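Local coordinates for CurG, CurH fusion protein (Moorea producens 3L, PDB 4MYY) that pairs docking domains of two curacin A polyketide synthase modules, CurG and CurH, in an engineered fusion, and probably reflects how the two modules associate, at residues E19-I24 with L62-R67. Numbering follows the deposited sequence. Where two conformers were deposited one is given.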
loop_
_atom_site.group_PDB
_atom_site.type_symbol
_atom_site.label_atom_id
_atom_site.label_comp_id
_atom_site.label_asym_id
_atom_site.label_seq_id
_atom_site.Cartn_x
_atom_site.Cartn_y
_atom_site.Cartn_z
ATOM N N GLU B 19 0.545 7.470 -14.037
ATOM C CA GLU B 19 1.806 7.463 -13.276
ATOM C C GLU B 19 1.641 6.776 -11.929
ATOM O O GLU B 19 2.489 5.962 -11.543
ATOM C CB GLU B 19 2.354 8.884 -13.083
ATOM C CG GLU B 19 3.058 9.384 -14.340
ATOM C CD GLU B 19 3.331 10.879 -14.367
ATOM O OE1 GLU B 19 2.782 11.637 -13.548
ATOM O OE2 GLU B 19 4.109 11.304 -15.262
ATOM N N LEU B 20 0.579 7.131 -11.199
ATOM C CA LEU B 20 0.347 6.548 -9.888
ATOM C C LEU B 20 0.016 5.054 -10.044
ATOM O O LEU B 20 0.471 4.220 -9.260
ATOM C CB LEU B 20 -0.824 7.263 -9.206
ATOM C CG LEU B 20 -0.544 8.729 -8.858
ATOM C CD1 LEU B 20 -1.777 9.298 -8.194
ATOM C CD2 LEU B 20 0.662 8.899 -7.956
ATOM N N GLU B 21 -0.756 4.724 -11.070
ATOM C CA GLU B 21 -1.203 3.336 -11.284
ATOM C C GLU B 21 0.019 2.473 -11.659
ATOM O O GLU B 21 0.168 1.336 -11.179
ATOM C CB GLU B 21 -2.267 3.272 -12.365
ATOM C CG GLU B 21 -3.628 3.777 -11.937
ATOM C CD GLU B 21 -4.518 4.081 -13.119
ATOM O OE1 GLU B 21 -4.234 3.572 -14.224
ATOM O OE2 GLU B 21 -5.522 4.810 -12.946
ATOM N N SER B 22 0.930 3.037 -12.450
ATOM C CA SER B 22 2.124 2.294 -12.835
ATOM C C SER B 22 2.930 1.935 -11.601
ATOM O O SER B 22 3.362 0.793 -11.480
ATOM C CB SER B 22 2.954 3.054 -13.859
ATOM O OG SER B 22 4.027 2.226 -14.294
ATOM N N SER B 23 3.122 2.884 -10.677
ATOM C CA SER B 23 3.836 2.593 -9.432
ATOM C C SER B 23 3.106 1.553 -8.584
ATOM O O SER B 23 3.710 0.587 -8.138
ATOM C CB SER B 23 4.072 3.871 -8.632
ATOM O OG SER B 23 4.913 4.749 -9.354
ATOM N N ILE B 24 1.807 1.755 -8.376
ATOM C CA ILE B 24 0.999 0.839 -7.553
ATOM C C ILE B 24 1.057 -0.588 -8.142
ATOM O O ILE B 24 1.222 -1.572 -7.415
ATOM C CB ILE B 24 -0.460 1.345 -7.404
ATOM C CG1 ILE B 24 -0.475 2.639 -6.562
ATOM C CG2 ILE B 24 -1.362 0.274 -6.795
ATOM C CD1 ILE B 24 -1.687 3.527 -6.817
ATOM N N LEU B 62 -9.315 -6.148 -11.785
ATOM C CA LEU B 62 -9.605 -5.127 -10.788
ATOM C C LEU B 62 -9.454 -3.716 -11.344
ATOM O O LEU B 62 -8.690 -3.483 -12.284
ATOM C CB LEU B 62 -8.680 -5.297 -9.571
ATOM C CG LEU B 62 -8.806 -6.591 -8.748
ATOM C CD1 LEU B 62 -7.761 -6.532 -7.628
ATOM C CD2 LEU B 62 -10.205 -6.763 -8.163
ATOM N N SER B 63 -10.188 -2.771 -10.772
ATOM C CA SER B 63 -9.974 -1.362 -11.119
ATOM C C SER B 63 -8.660 -0.831 -10.521
ATOM O O SER B 63 -8.118 -1.405 -9.574
ATOM C CB SER B 63 -11.123 -0.518 -10.567
ATOM O OG SER B 63 -11.090 -0.525 -9.156
ATOM N N PRO B 64 -8.151 0.291 -11.033
ATOM C CA PRO B 64 -6.966 0.894 -10.406
ATOM C C PRO B 64 -7.107 1.087 -8.887
ATOM O O PRO B 64 -6.149 0.843 -8.128
ATOM C CB PRO B 64 -6.891 2.248 -11.099
ATOM C CG PRO B 64 -7.370 1.940 -12.493
ATOM C CD PRO B 64 -8.509 0.973 -12.289
ATOM N N LEU B 65 -8.281 1.513 -8.434
ATOM C CA LEU B 65 -8.449 1.779 -7.017
ATOM C C LEU B 65 -8.533 0.474 -6.236
ATOM O O LEU B 65 -8.021 0.406 -5.111
ATOM C CB LEU B 65 -9.701 2.614 -6.734
ATOM C CG LEU B 65 -9.717 3.316 -5.376
ATOM C CD1 LEU B 65 -8.585 4.323 -5.160
ATOM C CD2 LEU B 65 -11.051 4.022 -5.245
ATOM N N GLN B 66 -9.156 -0.551 -6.824
ATOM C CA GLN B 66 -9.148 -1.883 -6.168
ATOM C C GLN B 66 -7.707 -2.383 -5.992
ATOM O O GLN B 66 -7.328 -2.910 -4.936
ATOM C CB GLN B 66 -9.945 -2.886 -6.983
ATOM C CG GLN B 66 -11.453 -2.772 -6.722
ATOM C CD GLN B 66 -12.239 -3.689 -7.609
ATOM O OE1 GLN B 66 -12.017 -3.744 -8.821
ATOM N NE2 GLN B 66 -13.199 -4.390 -7.031
ATOM N N ARG B 67 -6.909 -2.234 -7.030
ATOM C CA ARG B 67 -5.490 -2.652 -6.937
ATOM C C ARG B 67 -4.743 -1.882 -5.835
ATOM O O ARG B 67 -3.956 -2.462 -5.106
ATOM C CB ARG B 67 -4.769 -2.516 -8.267
ATOM C CG ARG B 67 -5.123 -3.578 -9.312
ATOM C CD ARG B 67 -4.176 -3.490 -10.509
ATOM N NE ARG B 67 -4.533 -2.397 -11.405
ATOM C CZ ARG B 67 -5.535 -2.495 -12.279
ATOM N NH1 ARG B 67 -6.227 -3.633 -12.366
ATOM N NH2 ARG B 67 -5.875 -1.470 -13.037
#
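S63 N gives a nearly straight bond (170°) to Q66 OE1 at 2.8 Å, fixing the start of helix 64-82 just where P64 leans on E21. Q66 N answers by donating to S63 OG at 3.0 Å, and the two bonds make a capping box, in which the N-cap residue and the third residue of the first turn satisfy each other's backbone N-H. The contact thus illustrates how a capped helix start can pack against a second helix, here 17-32, in a complex of class 2 docking domains. E21 and I24 belong to the CurG part and P64 and R67 to the CurH part, joined artificially in one chain. Across the interface, the chain of E21 leaves with CG anti to the carbonyl carbon (chi1 -74°) and runs extended to P64. There OE2 of E21 lies 3.4 Å from both CB and CG of P64, astride that bond of the ring, while E21 CG packs on P64 CB at 3.7 Å. Replacing E21 with an alanine would probably uncover the CB-CG side of P64 and weaken the negative field near R67. That field is probably modest, since E21 OE1 stays 5.4 Å from R67 NH2, and R67 NE makes its salt bridge with D25. Packing continues into the second subunit, where L65 of this chain meets I24 of the other. One turn beyond E21, I24 CG2 touches the backbone of R67, 4.1 Å from its C.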